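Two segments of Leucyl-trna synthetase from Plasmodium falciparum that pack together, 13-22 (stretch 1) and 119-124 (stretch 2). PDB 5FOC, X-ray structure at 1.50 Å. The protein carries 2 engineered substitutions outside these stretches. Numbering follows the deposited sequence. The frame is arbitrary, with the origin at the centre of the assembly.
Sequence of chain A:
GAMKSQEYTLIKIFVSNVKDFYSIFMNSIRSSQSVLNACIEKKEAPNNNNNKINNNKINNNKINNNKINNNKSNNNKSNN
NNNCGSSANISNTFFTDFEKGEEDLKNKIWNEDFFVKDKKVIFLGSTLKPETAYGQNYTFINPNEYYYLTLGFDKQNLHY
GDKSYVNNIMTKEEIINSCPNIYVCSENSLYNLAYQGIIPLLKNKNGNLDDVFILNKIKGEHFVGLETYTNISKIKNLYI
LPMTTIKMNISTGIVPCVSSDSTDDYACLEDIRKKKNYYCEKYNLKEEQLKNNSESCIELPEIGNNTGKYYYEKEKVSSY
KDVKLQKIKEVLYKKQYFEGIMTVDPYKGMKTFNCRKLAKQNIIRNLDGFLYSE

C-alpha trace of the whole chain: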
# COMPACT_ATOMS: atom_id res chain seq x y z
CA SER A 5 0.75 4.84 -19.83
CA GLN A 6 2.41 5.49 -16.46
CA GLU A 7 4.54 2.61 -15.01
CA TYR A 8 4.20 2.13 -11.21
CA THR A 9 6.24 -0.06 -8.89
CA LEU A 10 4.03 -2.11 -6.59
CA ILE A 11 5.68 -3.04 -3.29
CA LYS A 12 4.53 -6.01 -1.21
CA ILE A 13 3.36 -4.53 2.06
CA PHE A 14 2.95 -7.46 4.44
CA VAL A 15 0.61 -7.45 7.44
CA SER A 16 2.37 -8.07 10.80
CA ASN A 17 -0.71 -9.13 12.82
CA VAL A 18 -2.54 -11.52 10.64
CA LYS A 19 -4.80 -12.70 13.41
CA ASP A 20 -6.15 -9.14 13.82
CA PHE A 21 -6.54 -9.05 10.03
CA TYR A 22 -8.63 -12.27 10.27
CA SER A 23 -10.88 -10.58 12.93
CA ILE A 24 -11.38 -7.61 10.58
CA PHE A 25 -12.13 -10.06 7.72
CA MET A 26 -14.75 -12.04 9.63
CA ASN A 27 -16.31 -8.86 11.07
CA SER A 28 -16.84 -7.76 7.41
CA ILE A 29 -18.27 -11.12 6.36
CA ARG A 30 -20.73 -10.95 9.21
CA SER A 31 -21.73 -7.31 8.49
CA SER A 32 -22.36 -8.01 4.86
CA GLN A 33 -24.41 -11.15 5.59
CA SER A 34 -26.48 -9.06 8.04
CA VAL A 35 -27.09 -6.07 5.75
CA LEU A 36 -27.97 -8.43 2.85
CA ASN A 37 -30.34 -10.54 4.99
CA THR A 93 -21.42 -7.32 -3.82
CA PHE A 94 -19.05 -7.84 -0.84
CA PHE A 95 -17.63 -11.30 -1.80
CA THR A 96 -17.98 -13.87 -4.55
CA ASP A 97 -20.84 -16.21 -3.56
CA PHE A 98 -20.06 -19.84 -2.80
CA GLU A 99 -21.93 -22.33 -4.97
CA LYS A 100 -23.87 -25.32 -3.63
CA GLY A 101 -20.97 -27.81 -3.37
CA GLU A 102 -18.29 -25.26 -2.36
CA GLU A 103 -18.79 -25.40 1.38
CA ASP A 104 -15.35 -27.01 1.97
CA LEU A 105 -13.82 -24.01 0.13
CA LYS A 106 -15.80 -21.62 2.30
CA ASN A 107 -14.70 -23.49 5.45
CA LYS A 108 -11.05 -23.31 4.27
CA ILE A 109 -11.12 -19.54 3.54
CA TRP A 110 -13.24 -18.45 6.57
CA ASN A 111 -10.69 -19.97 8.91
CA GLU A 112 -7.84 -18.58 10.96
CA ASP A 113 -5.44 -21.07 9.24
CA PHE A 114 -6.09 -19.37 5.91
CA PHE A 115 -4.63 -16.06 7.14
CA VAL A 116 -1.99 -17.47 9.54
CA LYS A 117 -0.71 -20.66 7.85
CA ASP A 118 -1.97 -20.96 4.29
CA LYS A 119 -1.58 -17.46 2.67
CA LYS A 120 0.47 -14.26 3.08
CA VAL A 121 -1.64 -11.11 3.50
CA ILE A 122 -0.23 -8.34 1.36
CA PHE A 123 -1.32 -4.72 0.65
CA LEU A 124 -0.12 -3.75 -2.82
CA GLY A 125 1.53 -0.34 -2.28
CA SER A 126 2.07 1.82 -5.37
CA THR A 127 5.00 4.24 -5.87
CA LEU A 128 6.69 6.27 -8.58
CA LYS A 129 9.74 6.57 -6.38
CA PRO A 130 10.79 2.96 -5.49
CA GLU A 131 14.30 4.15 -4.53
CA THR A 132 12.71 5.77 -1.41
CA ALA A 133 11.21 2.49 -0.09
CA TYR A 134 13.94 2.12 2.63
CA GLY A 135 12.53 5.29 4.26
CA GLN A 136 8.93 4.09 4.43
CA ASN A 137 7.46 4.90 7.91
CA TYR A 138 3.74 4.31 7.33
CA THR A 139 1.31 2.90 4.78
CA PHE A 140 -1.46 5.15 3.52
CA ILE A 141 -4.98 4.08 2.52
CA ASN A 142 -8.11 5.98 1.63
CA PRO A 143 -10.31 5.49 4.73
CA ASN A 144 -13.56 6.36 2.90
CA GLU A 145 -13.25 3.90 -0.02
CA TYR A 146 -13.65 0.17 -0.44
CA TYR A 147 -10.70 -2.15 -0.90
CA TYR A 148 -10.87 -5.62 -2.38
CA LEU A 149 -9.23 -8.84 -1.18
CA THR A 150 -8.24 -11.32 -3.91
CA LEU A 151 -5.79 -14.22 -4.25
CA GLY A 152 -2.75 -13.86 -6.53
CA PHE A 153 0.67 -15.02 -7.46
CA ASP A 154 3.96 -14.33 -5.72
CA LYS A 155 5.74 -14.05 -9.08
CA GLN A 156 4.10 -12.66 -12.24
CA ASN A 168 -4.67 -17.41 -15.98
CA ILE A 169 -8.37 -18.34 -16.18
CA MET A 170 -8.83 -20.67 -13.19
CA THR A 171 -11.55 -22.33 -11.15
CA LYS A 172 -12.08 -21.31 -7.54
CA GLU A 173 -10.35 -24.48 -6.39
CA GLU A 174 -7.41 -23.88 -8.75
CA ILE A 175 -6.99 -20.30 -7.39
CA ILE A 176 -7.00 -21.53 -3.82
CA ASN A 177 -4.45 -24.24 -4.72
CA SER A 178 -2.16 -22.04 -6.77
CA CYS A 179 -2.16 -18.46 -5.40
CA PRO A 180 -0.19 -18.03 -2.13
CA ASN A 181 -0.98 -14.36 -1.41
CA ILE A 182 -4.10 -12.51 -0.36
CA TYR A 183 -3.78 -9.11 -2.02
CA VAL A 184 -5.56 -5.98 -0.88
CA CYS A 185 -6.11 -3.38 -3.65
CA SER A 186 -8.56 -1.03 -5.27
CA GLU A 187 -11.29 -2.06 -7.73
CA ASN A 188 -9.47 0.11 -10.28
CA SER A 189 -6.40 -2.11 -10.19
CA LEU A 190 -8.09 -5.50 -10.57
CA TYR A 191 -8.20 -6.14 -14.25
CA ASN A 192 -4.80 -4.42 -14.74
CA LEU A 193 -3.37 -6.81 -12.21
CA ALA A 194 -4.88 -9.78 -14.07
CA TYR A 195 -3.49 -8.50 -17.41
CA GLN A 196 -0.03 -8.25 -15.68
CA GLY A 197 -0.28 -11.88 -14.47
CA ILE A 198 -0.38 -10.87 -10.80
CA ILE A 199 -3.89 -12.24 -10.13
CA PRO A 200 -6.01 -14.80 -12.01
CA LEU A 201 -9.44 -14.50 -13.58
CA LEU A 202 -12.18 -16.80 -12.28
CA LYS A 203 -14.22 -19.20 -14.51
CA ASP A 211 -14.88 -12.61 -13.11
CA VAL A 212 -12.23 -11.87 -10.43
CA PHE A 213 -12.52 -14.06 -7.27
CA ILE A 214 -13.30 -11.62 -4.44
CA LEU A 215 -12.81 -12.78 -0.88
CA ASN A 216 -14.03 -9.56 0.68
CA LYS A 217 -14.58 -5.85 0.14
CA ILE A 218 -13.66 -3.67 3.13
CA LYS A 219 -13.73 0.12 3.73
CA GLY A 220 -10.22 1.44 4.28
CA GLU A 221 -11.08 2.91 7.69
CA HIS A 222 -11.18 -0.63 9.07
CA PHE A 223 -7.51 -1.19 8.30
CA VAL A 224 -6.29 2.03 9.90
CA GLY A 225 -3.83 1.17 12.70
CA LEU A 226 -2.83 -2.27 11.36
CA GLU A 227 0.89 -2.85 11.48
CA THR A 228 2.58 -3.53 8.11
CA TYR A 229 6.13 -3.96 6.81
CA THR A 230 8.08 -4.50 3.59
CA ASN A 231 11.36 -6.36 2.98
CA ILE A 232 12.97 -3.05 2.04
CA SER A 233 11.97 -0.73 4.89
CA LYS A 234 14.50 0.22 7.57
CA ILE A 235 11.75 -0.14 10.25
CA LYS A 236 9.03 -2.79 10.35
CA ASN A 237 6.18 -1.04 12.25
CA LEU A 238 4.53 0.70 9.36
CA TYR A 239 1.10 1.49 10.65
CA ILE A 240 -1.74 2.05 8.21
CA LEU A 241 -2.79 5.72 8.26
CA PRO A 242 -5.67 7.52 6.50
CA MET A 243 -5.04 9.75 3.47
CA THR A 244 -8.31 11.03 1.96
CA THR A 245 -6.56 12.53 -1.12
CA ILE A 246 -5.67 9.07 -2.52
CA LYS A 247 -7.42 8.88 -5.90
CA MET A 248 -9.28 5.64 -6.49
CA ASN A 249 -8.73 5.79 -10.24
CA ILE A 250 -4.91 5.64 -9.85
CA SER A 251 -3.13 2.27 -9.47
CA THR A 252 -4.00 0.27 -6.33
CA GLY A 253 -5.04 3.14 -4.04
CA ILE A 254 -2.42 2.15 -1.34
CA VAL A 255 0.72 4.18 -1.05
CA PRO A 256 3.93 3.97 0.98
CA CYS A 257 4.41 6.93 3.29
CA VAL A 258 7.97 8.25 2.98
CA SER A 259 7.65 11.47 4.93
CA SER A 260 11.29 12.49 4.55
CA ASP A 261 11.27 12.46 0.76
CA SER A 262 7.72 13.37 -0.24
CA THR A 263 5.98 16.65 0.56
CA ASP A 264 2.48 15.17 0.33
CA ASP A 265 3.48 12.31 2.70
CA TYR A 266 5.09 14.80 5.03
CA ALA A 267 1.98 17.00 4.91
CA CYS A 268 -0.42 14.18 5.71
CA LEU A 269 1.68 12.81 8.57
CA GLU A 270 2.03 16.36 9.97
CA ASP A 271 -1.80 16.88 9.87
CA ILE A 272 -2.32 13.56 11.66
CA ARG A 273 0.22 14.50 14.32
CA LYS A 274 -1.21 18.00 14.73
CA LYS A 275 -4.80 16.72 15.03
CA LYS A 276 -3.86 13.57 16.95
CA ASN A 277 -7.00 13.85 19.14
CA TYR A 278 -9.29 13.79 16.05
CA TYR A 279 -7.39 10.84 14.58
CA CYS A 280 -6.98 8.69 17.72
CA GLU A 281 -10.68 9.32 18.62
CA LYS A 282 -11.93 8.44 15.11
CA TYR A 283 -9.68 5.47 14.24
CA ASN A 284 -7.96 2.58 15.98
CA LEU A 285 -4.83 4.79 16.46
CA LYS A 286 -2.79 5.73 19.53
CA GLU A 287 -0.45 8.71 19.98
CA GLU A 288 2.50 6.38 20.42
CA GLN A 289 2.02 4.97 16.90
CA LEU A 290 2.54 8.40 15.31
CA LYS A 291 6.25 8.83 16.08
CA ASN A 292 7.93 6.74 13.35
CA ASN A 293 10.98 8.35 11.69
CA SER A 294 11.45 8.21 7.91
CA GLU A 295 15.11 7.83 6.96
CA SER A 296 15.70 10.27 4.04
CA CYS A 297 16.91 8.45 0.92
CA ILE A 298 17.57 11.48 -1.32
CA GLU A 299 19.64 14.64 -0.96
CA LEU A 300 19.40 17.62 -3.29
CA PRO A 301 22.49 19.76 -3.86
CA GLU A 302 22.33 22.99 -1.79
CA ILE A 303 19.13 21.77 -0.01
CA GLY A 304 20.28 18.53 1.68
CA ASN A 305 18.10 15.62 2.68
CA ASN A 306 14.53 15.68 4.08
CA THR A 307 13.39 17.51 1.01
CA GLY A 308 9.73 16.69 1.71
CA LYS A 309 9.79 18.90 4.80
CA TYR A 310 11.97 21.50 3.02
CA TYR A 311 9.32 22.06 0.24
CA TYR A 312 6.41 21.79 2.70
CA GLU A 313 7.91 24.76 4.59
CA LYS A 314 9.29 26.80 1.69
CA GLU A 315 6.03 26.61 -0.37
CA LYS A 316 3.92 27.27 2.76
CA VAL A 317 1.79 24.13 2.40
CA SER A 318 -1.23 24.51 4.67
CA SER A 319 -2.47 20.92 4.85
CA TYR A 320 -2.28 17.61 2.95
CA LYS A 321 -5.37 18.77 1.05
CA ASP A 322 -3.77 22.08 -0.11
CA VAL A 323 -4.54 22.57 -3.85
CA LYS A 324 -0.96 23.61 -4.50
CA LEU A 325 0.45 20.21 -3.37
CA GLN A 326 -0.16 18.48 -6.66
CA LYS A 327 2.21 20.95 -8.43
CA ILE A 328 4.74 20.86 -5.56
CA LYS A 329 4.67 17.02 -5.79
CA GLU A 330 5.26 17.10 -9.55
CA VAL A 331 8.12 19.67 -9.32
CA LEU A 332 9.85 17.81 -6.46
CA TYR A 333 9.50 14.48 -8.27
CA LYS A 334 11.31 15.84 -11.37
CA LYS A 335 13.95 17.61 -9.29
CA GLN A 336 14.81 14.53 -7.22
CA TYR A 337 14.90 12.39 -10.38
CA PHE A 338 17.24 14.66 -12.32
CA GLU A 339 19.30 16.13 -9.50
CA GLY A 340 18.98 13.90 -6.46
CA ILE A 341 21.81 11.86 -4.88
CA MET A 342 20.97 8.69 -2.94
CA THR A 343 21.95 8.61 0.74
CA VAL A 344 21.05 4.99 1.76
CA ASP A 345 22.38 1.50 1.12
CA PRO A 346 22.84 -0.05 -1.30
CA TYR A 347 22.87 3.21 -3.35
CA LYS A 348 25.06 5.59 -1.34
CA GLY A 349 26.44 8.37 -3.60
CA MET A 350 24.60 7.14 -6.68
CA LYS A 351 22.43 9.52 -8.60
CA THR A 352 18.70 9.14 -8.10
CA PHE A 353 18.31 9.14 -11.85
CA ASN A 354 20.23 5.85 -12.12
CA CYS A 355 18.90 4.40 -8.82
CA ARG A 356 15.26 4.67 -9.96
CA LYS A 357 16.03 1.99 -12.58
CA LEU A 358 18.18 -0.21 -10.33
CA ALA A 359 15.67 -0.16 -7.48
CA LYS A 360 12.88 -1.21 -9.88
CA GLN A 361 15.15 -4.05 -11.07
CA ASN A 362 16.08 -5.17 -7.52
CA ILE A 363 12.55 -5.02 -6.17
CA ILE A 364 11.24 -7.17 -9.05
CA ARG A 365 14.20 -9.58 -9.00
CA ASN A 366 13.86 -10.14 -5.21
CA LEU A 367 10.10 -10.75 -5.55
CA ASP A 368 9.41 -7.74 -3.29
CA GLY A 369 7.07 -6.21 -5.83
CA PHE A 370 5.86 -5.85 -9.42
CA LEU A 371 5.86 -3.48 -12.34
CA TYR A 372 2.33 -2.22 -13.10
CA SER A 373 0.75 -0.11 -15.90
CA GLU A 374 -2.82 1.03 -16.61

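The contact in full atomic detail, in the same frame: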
# COMPACT_ATOMS: atom_id res chain seq x y z
N ILE A 13 3.46 -5.07 0.72
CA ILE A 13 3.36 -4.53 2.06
C ILE A 13 2.65 -5.60 2.92
O ILE A 13 1.46 -5.76 2.89
CB ILE A 13 2.63 -3.16 2.09
CG1 ILE A 13 3.42 -2.10 1.33
CG2 ILE A 13 2.42 -2.67 3.51
CD1 ILE A 13 2.70 -0.76 1.20
N PHE A 14 3.46 -6.31 3.71
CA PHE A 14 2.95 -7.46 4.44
C PHE A 14 2.30 -6.96 5.74
O PHE A 14 2.73 -5.97 6.33
CB PHE A 14 4.14 -8.36 4.84
CG PHE A 14 4.86 -8.98 3.66
CD1 PHE A 14 4.40 -10.14 3.07
CD2 PHE A 14 5.98 -8.38 3.13
CE1 PHE A 14 5.04 -10.67 1.96
CE2 PHE A 14 6.63 -8.91 2.02
CZ PHE A 14 6.15 -10.05 1.43
N VAL A 15 1.25 -7.66 6.13
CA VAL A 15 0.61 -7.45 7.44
C VAL A 15 1.34 -8.24 8.55
O VAL A 15 1.59 -9.41 8.40
CB VAL A 15 -0.87 -7.88 7.37
CG1 VAL A 15 -1.54 -7.95 8.74
CG2 VAL A 15 -1.65 -6.97 6.40
N SER A 16 1.70 -7.50 9.60
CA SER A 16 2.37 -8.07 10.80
C SER A 16 1.40 -8.93 11.62
O SER A 16 1.69 -10.08 11.87
CB SER A 16 2.99 -6.95 11.68
OG SER A 16 3.77 -6.02 10.93
N ASN A 17 0.26 -8.38 11.99
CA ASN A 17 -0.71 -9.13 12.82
C ASN A 17 -1.86 -9.67 12.03
O ASN A 17 -2.96 -9.11 12.00
CB ASN A 17 -1.21 -8.31 14.02
CG ASN A 17 -1.86 -9.20 15.14
OD1 ASN A 17 -2.53 -10.23 14.90
ND2 ASN A 17 -1.66 -8.78 16.37
N VAL A 18 -1.58 -10.81 11.44
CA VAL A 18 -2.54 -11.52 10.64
C VAL A 18 -3.74 -12.03 11.37
O VAL A 18 -4.83 -12.06 10.85
CB VAL A 18 -1.88 -12.58 9.71
CG1 VAL A 18 -1.03 -11.91 8.60
CG2 VAL A 18 -1.13 -13.67 10.47
N LYS A 19 -3.61 -12.37 12.67
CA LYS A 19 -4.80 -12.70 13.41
C LYS A 19 -5.76 -11.54 13.60
O LYS A 19 -6.95 -11.73 13.55
CB LYS A 19 -4.39 -13.24 14.83
CG LYS A 19 -3.71 -14.59 14.71
CD LYS A 19 -3.19 -15.11 16.08
CE LYS A 19 -2.46 -16.43 15.91
NZ LYS A 19 -2.12 -17.01 17.27
N ASP A 20 -5.26 -10.33 13.80
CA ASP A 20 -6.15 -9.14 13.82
C ASP A 20 -6.78 -8.87 12.42
O ASP A 20 -7.95 -8.49 12.31
CB ASP A 20 -5.39 -7.88 14.26
CG ASP A 20 -5.01 -7.89 15.73
OD1 ASP A 20 -5.61 -8.63 16.57
OD2 ASP A 20 -4.10 -7.11 16.07
N PHE A 21 -5.99 -9.14 11.37
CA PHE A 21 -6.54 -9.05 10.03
C PHE A 21 -7.71 -10.04 9.84
O PHE A 21 -8.75 -9.70 9.28
CB PHE A 21 -5.45 -9.30 8.97
CG PHE A 21 -5.91 -9.01 7.51
CD1 PHE A 21 -6.54 -9.98 6.75
CD2 PHE A 21 -5.69 -7.77 6.98
CE1 PHE A 21 -7.00 -9.68 5.44
CE2 PHE A 21 -6.12 -7.49 5.65
CZ PHE A 21 -6.74 -8.45 4.91
N TYR A 22 -7.54 -11.29 10.29
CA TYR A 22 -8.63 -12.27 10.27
C TYR A 22 -9.90 -11.77 11.03
O TYR A 22 -11.01 -12.02 10.59
CB TYR A 22 -8.13 -13.57 10.93
CG TYR A 22 -9.14 -14.67 11.07
CD1 TYR A 22 -9.94 -15.09 10.01
CD2 TYR A 22 -9.27 -15.36 12.31
CE1 TYR A 22 -10.85 -16.11 10.17
CE2 TYR A 22 -10.16 -16.37 12.45
CZ TYR A 22 -10.96 -16.76 11.42
OH TYR A 22 -11.86 -17.79 11.55
N LYS A 119 -1.81 -18.59 3.63
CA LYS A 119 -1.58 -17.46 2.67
C LYS A 119 -0.82 -16.33 3.38
O LYS A 119 -0.91 -16.19 4.64
CB LYS A 119 -2.93 -16.89 2.17
CG LYS A 119 -3.88 -17.86 1.53
CD LYS A 119 -3.25 -18.73 0.46
CE LYS A 119 -4.22 -19.69 -0.17
NZ LYS A 119 -3.55 -20.46 -1.26
N LYS A 120 -0.09 -15.52 2.61
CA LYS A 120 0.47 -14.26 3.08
C LYS A 120 -0.56 -13.17 2.78
O LYS A 120 -1.23 -13.21 1.75
CB LYS A 120 1.80 -13.94 2.40
CG LYS A 120 2.90 -14.94 2.62
CD LYS A 120 4.24 -14.32 2.26
CE LYS A 120 5.41 -15.29 2.28
NZ LYS A 120 6.65 -14.53 1.93
N VAL A 121 -0.70 -12.22 3.69
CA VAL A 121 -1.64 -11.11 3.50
C VAL A 121 -0.84 -9.88 3.12
O VAL A 121 -0.01 -9.42 3.87
CB VAL A 121 -2.50 -10.80 4.73
CG1 VAL A 121 -3.44 -9.63 4.44
CG2 VAL A 121 -3.25 -12.05 5.24
N ILE A 122 -1.11 -9.34 1.90
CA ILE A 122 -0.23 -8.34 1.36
C ILE A 122 -1.06 -7.18 0.78
O ILE A 122 -1.91 -7.44 -0.11
CB ILE A 122 0.68 -8.92 0.24
CG1 ILE A 122 1.63 -10.00 0.78
CG2 ILE A 122 1.44 -7.81 -0.50
CD1 ILE A 122 2.28 -10.83 -0.28
N PHE A 123 -0.84 -5.97 1.28
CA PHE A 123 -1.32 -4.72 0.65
C PHE A 123 -0.37 -4.44 -0.50
O PHE A 123 0.80 -4.49 -0.42
CB PHE A 123 -1.36 -3.55 1.65
CG PHE A 123 -2.48 -3.63 2.65
CD1 PHE A 123 -2.37 -4.47 3.77
CD2 PHE A 123 -3.62 -2.88 2.52
CE1 PHE A 123 -3.41 -4.50 4.71
CE2 PHE A 123 -4.65 -2.93 3.42
CZ PHE A 123 -4.54 -3.73 4.54
N LEU A 124 -0.98 -4.07 -1.68
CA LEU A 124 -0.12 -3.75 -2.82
C LEU A 124 0.05 -2.23 -2.88
O LEU A 124 -0.89 -1.53 -3.29
CB LEU A 124 -0.73 -4.30 -4.10
CG LEU A 124 -0.69 -5.80 -4.33
CD1 LEU A 124 -1.52 -6.22 -5.54
CD2 LEU A 124 0.75 -6.25 -4.48
O HOH W 1 1.32 -11.64 5.83

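The two stretches, at least 100 residues apart in sequence wherever they touch, join as neighbouring antiparallel strands, and the helix that follows the first strand adds apolar side chains to one face of the pair.

The strand pairing rests on three backbone hydrogen bonds. Ile 13 and Phe 123 form a reciprocal pair: Ile 13 N donates to Phe 123 O at 3.0 Å (N-H...O angle 152°), and Phe 123 N donates to Ile 13 O at 2.8 Å (145°). Two residues along, Val 15 N donates to Val 121 O at 3.1 Å with a straighter angle of 165°. Between them, Phe 14 and Ile 122 are a non-hydrogen-bonded pair with CA atoms 4.5 Å apart, close enough for CA-H...O contacts from Ile 122 CA to Ile 13 O (3.4 Å) and from Phe 14 CA to Val 121 O (3.6 Å). The strand axes run at 138°, well short of 180°, and the ladder loosens toward Val 15, whose CA is 5.8 Å from that of Val 121. There a water enters: it accepts from Val 121 N at 3.0 Å and donates a weak bond to Val 15 O at 3.4 Å.

Ile 13 and Phe 123 place their side chains on the same face of the sheet, CB to CB 4.0 Å. The Phe 123 ring, with chi1 at -74°, meets Val 15 CG2 at its edge, CE1 to CG2 3.5 Å. Val 121, which loses 100 Å² to the other stretch, is the most covered residue here. Its CB points toward stretch 1, and its CG1 lies 3.5 Å from the centroid of the Phe 21 ring and 10° off the ring normal, a CH-pi contact over the face; the same CG1 is 3.8 Å from Val 15 CG2. Its other methyl, CG2, reaches Val 18 CG1 at 4.0 Å. A compact beta-branched residue thus fits between strand and helix, while the t rotamer of Phe 21 carries its ring from the helix to Val 121.

The helix start is secured locally: Asn 17, at the N-cap, accepts through OD1 from Asp 20 N at 2.9 Å (157°).

On the opposite face, Phe 14 CE1 packs 3.6 Å from Ile 122 CD1 and 3.7 Å from Lys 120 CD. Lys 120, exposed, runs its side chain alongside the Phe 14 ring, meeting it obliquely through CD, with Lys 120 NZ 4.2 Å from Phe 14 CE1; its long aliphatic part suits an exposed place beside an apolar ring. Altogether 514 Å² is buried, summed over both sides.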